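Local coordinates for protein coronin (PDB 4OZU) that probably binds actin filaments as a member of the coronin family; this part is its WD40-repeat beta-propeller domain, at residues 321-333 / 361-373. Sequence-based numbering, arbitrary orientation.
Sequences PKLAVDQMRAEIG and ADLYPPAPDVEPS
The side chain of Gln327 lies over one face of the Tyr364 ring, whose hydroxyl ends against the backbone of residues 330-331. Gln327 runs in the opposite direction to the tyrosine, and its CG makes a CH-pi contact 3.9 Å from the centroid of the Tyr364 ring, 12° off the normal. Gln327 NE2 comes 3.4 Å from Tyr364 CG. The amide plane is turned 72° from the ring, and its NE2 hydrogen bonds onward to the carbonyl of Val392, tying in the C-terminal tail. Leu363 CB lies over the opposite face, while Val325 CG2 approaches CE1 obliquely. With CG anti to its own carbonyl carbon (chi1 -60°), the Tyr364 ring projects into this slot, and OH donates to Glu331 O at 2.7 Å, from well above the carbonyl plane. Beside it, Ala330 CB meets Leu363 CD1.

Lys322 CG, anti to the backbone N, presses on Ala367 CB at 3.5 Å. The chain beyond bends twice and brings the ammonium back to three acceptors: Ile332 O (2.8 Å from Lys322 NZ), Asp276 by a salt bridge, and a water that also donates to Leu363 O. Farther along, Leu323 CD1 touches Val370 CG1 at 3.5 Å and lies alongside Pro368 O; a second water links Leu323 N to that same carbonyl.

The chain that follows the last blade's strand 343-350 is thus laid against the turn leading into its neighbouring strand 331-339, a C-terminal extension packed on a WD40 beta-propeller, in which strand 367-368 pairs with strand 389-390.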
loop_
_atom_site.group_PDB
_atom_site.type_symbol
_atom_site.label_atom_id
_atom_site.label_comp_id
_atom_site.label_asym_id
_atom_site.label_seq_id
_atom_site.Cartn_x
_atom_site.Cartn_y
_atom_site.Cartn_z
ATOM N N PRO A 321 -4.665 8.296 -0.706
ATOM C CA PRO A 321 -3.564 8.960 -1.407
ATOM C C PRO A 321 -3.353 10.378 -0.907
ATOM O O PRO A 321 -4.282 10.988 -0.380
ATOM C CB PRO A 321 -4.019 8.968 -2.872
ATOM C CG PRO A 321 -5.129 7.979 -2.947
ATOM C CD PRO A 321 -5.783 7.990 -1.610
ATOM N N LYS A 322 -2.148 10.896 -1.093
ATOM C CA LYS A 322 -1.822 12.260 -0.681
ATOM C C LYS A 322 -2.762 13.276 -1.316
ATOM O O LYS A 322 -3.156 14.239 -0.674
ATOM C CB LYS A 322 -0.376 12.593 -1.047
ATOM C CG LYS A 322 0.056 14.006 -0.701
ATOM C CD LYS A 322 0.055 14.271 0.801
ATOM C CE LYS A 322 1.096 13.425 1.509
ATOM N NZ LYS A 322 1.365 13.893 2.893
ATOM N N LEU A 323 -3.122 13.065 -2.577
ATOM C CA LEU A 323 -3.968 14.020 -3.292
ATOM C C LEU A 323 -5.331 14.184 -2.641
ATOM O O LEU A 323 -6.020 15.175 -2.886
ATOM C CB LEU A 323 -4.157 13.597 -4.746
ATOM C CG LEU A 323 -2.964 13.789 -5.683
ATOM C CD1 LEU A 323 -3.271 13.162 -7.031
ATOM C CD2 LEU A 323 -2.607 15.253 -5.844
ATOM N N ALA A 324 -5.717 13.219 -1.814
ATOM C CA ALA A 324 -7.041 13.218 -1.203
ATOM C C ALA A 324 -7.097 13.879 0.183
ATOM O O ALA A 324 -8.186 14.075 0.720
ATOM C CB ALA A 324 -7.553 11.787 -1.105
ATOM N N VAL A 325 -5.956 14.222 0.773
ATOM C CA VAL A 325 -5.980 14.730 2.148
ATOM C C VAL A 325 -6.577 16.137 2.220
ATOM O O VAL A 325 -6.598 16.877 1.236
ATOM C CB VAL A 325 -4.573 14.752 2.812
ATOM C CG1 VAL A 325 -3.940 13.358 2.779
ATOM C CG2 VAL A 325 -3.663 15.799 2.176
ATOM N N ASP A 326 -7.061 16.479 3.409
ATOM C CA ASP A 326 -7.704 17.758 3.669
ATOM C C ASP A 326 -6.648 18.775 4.104
ATOM O O ASP A 326 -6.246 18.818 5.267
ATOM C CB ASP A 326 -8.785 17.588 4.740
ATOM C CG ASP A 326 -9.668 18.813 4.885
ATOM O OD1 ASP A 326 -9.233 19.921 4.505
ATOM O OD2 ASP A 326 -10.799 18.662 5.389
ATOM N N GLN A 327 -6.204 19.588 3.156
ATOM C CA GLN A 327 -5.076 20.481 3.381
ATOM C C GLN A 327 -5.393 21.575 4.388
ATOM O O GLN A 327 -4.518 22.007 5.137
ATOM C CB GLN A 327 -4.631 21.099 2.058
ATOM C CG GLN A 327 -3.924 20.108 1.140
ATOM C CD GLN A 327 -3.364 20.776 -0.105
ATOM O OE1 GLN A 327 -4.081 21.471 -0.824
ATOM N NE2 GLN A 327 -2.073 20.585 -0.348
ATOM N N MET A 328 -6.644 22.018 4.418
ATOM C CA MET A 328 -7.022 23.092 5.330
ATOM C C MET A 328 -7.050 22.631 6.788
ATOM O O MET A 328 -7.106 23.455 7.699
ATOM C CB MET A 328 -8.381 23.670 4.929
ATOM C CG MET A 328 -8.330 24.480 3.644
ATOM S SD MET A 328 -7.075 25.781 3.680
ATOM C CE MET A 328 -7.649 26.781 5.051
ATOM N N ARG A 329 -6.990 21.321 7.004
ATOM C CA ARG A 329 -6.956 20.769 8.357
ATOM C C ARG A 329 -5.550 20.353 8.770
ATOM O O ARG A 329 -5.355 19.794 9.850
ATOM C CB ARG A 329 -7.905 19.572 8.459
ATOM C CG ARG A 329 -9.372 19.960 8.362
ATOM C CD ARG A 329 -10.268 18.872 8.919
ATOM N NE ARG A 329 -10.125 17.623 8.175
ATOM C CZ ARG A 329 -9.879 16.430 8.713
ATOM N NH1 ARG A 329 -9.742 16.276 10.028
ATOM N NH2 ARG A 329 -9.771 15.375 7.920
ATOM N N ALA A 330 -4.576 20.628 7.906
ATOM C CA ALA A 330 -3.194 20.203 8.117
ATOM C C ALA A 330 -3.141 18.687 8.246
ATOM O O ALA A 330 -2.290 18.134 8.950
ATOM C CB ALA A 330 -2.589 20.871 9.347
ATOM N N GLU A 331 -4.058 18.017 7.558
ATOM C CA GLU A 331 -4.037 16.562 7.469
ATOM C C GLU A 331 -2.971 16.136 6.471
ATOM O O GLU A 331 -3.012 16.569 5.322
ATOM C CB GLU A 331 -5.406 16.030 7.032
ATOM C CG GLU A 331 -5.489 14.512 6.955
ATOM C CD GLU A 331 -6.816 14.032 6.400
ATOM O OE1 GLU A 331 -7.179 14.452 5.273
ATOM O OE2 GLU A 331 -7.495 13.238 7.089
ATOM N N ILE A 332 -2.026 15.288 6.883
ATOM C CA ILE A 332 -1.001 14.818 5.949
ATOM C C ILE A 332 -1.223 13.364 5.529
ATOM O O ILE A 332 -0.723 12.927 4.493
ATOM C CB ILE A 332 0.422 14.978 6.527
ATOM C CG1 ILE A 332 0.659 14.051 7.713
ATOM C CG2 ILE A 332 0.671 16.438 6.920
ATOM C CD1 ILE A 332 2.113 13.961 8.103
ATOM N N GLY A 333 -1.972 12.620 6.332
ATOM C CA GLY A 333 -2.333 11.257 5.986
ATOM C C GLY A 333 -3.640 10.863 6.637
ATOM O O GLY A 333 -4.089 11.511 7.594
ATOM N N ALA A 361 1.345 25.879 4.104
ATOM C CA ALA A 361 1.995 25.556 2.840
ATOM C C ALA A 361 3.212 24.662 3.027
ATOM O O ALA A 361 3.500 23.818 2.186
ATOM C CB ALA A 361 2.400 26.834 2.120
ATOM N N ASP A 362 3.923 24.844 4.134
ATOM C CA ASP A 362 5.190 24.156 4.329
ATOM C C ASP A 362 5.013 22.653 4.526
ATOM O O ASP A 362 5.990 21.907 4.499
ATOM C CB ASP A 362 5.935 24.743 5.530
ATOM C CG ASP A 362 5.211 24.504 6.840
ATOM O OD1 ASP A 362 3.995 24.781 6.912
ATOM O OD2 ASP A 362 5.858 24.032 7.797
ATOM N N LEU A 363 3.776 22.205 4.726
ATOM C CA LEU A 363 3.527 20.786 4.985
ATOM C C LEU A 363 3.258 19.980 3.716
ATOM O O LEU A 363 3.148 18.755 3.773
ATOM C CB LEU A 363 2.348 20.626 5.944
ATOM C CG LEU A 363 2.558 21.133 7.372
ATOM C CD1 LEU A 363 1.269 20.979 8.142
ATOM C CD2 LEU A 363 3.698 20.398 8.078
ATOM N N TYR A 364 3.163 20.660 2.577
ATOM C CA TYR A 364 2.731 20.015 1.341
ATOM C C TYR A 364 3.685 20.241 0.176
ATOM O O TYR A 364 3.462 21.116 -0.666
ATOM C CB TYR A 364 1.329 20.498 0.980
ATOM C CG TYR A 364 0.340 20.156 2.060
ATOM C CD1 TYR A 364 -0.146 18.862 2.196
ATOM C CD2 TYR A 364 -0.074 21.107 2.973
ATOM C CE1 TYR A 364 -1.036 18.538 3.198
ATOM C CE2 TYR A 364 -0.962 20.790 3.976
ATOM C CZ TYR A 364 -1.439 19.505 4.086
ATOM O OH TYR A 364 -2.324 19.197 5.091
ATOM N N PRO A 365 4.758 19.437 0.116
ATOM C CA PRO A 365 5.601 19.425 -1.081
ATOM C C PRO A 365 4.833 18.861 -2.269
ATOM O O PRO A 365 3.755 18.293 -2.080
ATOM C CB PRO A 365 6.766 18.509 -0.698
ATOM C CG PRO A 365 6.704 18.377 0.800
ATOM C CD PRO A 365 5.264 18.533 1.162
ATOM N N PRO A 366 5.385 19.000 -3.481
ATOM C CA PRO A 366 4.745 18.439 -4.676
ATOM C C PRO A 366 4.449 16.949 -4.501
ATOM O O PRO A 366 5.350 16.158 -4.220
ATOM C CB PRO A 366 5.780 18.684 -5.773
ATOM C CG PRO A 366 6.578 19.856 -5.279
ATOM C CD PRO A 366 6.651 19.682 -3.799
ATOM N N ALA A 367 3.177 16.592 -4.643
ATOM C CA ALA A 367 2.710 15.241 -4.355
ATOM C C ALA A 367 2.697 14.402 -5.622
ATOM O O ALA A 367 2.573 14.949 -6.715
ATOM C CB ALA A 367 1.333 15.291 -3.749
ATOM N N PRO A 368 2.824 13.072 -5.483
ATOM C CA PRO A 368 2.701 12.231 -6.677
ATOM C C PRO A 368 1.410 12.519 -7.424
ATOM O O PRO A 368 0.342 12.498 -6.811
ATOM C CB PRO A 368 2.708 10.805 -6.113
ATOM C CG PRO A 368 3.441 10.917 -4.814
ATOM C CD PRO A 368 3.087 12.278 -4.268
ATOM N N ASP A 369 1.516 12.803 -8.719
ATOM C CA ASP A 369 0.350 13.113 -9.535
ATOM C C ASP A 369 -0.272 11.868 -10.148
ATOM O O ASP A 369 0.324 10.796 -10.141
ATOM C CB ASP A 369 0.728 14.086 -10.646
ATOM C CG ASP A 369 -0.453 14.933 -11.119
ATOM O OD1 ASP A 369 -1.589 14.742 -10.620
ATOM O OD2 ASP A 369 -0.239 15.792 -11.999
ATOM N N VAL A 370 -1.471 12.031 -10.692
ATOM C CA VAL A 370 -2.184 10.925 -11.319
ATOM C C VAL A 370 -1.862 10.860 -12.815
ATOM O O VAL A 370 -2.727 10.551 -13.635
ATOM C CB VAL A 370 -3.709 11.054 -11.101
ATOM C CG1 VAL A 370 -4.036 10.896 -9.618
ATOM C CG2 VAL A 370 -4.240 12.389 -11.629
ATOM N N GLU A 371 -0.605 11.156 -13.147
ATOM C CA GLU A 371 -0.094 11.059 -14.516
ATOM C C GLU A 371 1.141 10.177 -14.528
ATOM O O GLU A 371 2.080 10.434 -13.777
ATOM C CB GLU A 371 0.287 12.430 -15.078
ATOM C CG GLU A 371 -0.833 13.386 -15.334
ATOM C CD GLU A 371 -0.311 14.715 -15.837
ATOM O OE1 GLU A 371 0.812 14.746 -16.387
ATOM O OE2 GLU A 371 -1.008 15.730 -15.670
ATOM N N PRO A 372 1.173 9.143 -15.387
ATOM C CA PRO A 372 2.414 8.363 -15.458
ATOM C C PRO A 372 3.585 9.156 -16.036
ATOM O O PRO A 372 3.381 9.908 -16.981
ATOM C CB PRO A 372 2.060 7.200 -16.397
ATOM C CG PRO A 372 0.587 7.282 -16.634
ATOM C CD PRO A 372 0.146 8.659 -16.324
ATOM N N SER A 373 4.793 8.971 -15.506
ATOM C CA SER A 373 5.947 9.684 -16.052
ATOM C C SER A 373 6.450 9.007 -17.322
ATOM O O SER A 373 7.087 9.646 -18.162
ATOM C CB SER A 373 7.085 9.776 -15.030
ATOM O OG SER A 373 7.700 8.519 -14.826
HETATM O O HOH W 1 2.344 16.364 2.376
HETATM O O HOH W 2 -1.293 11.268 -4.443
#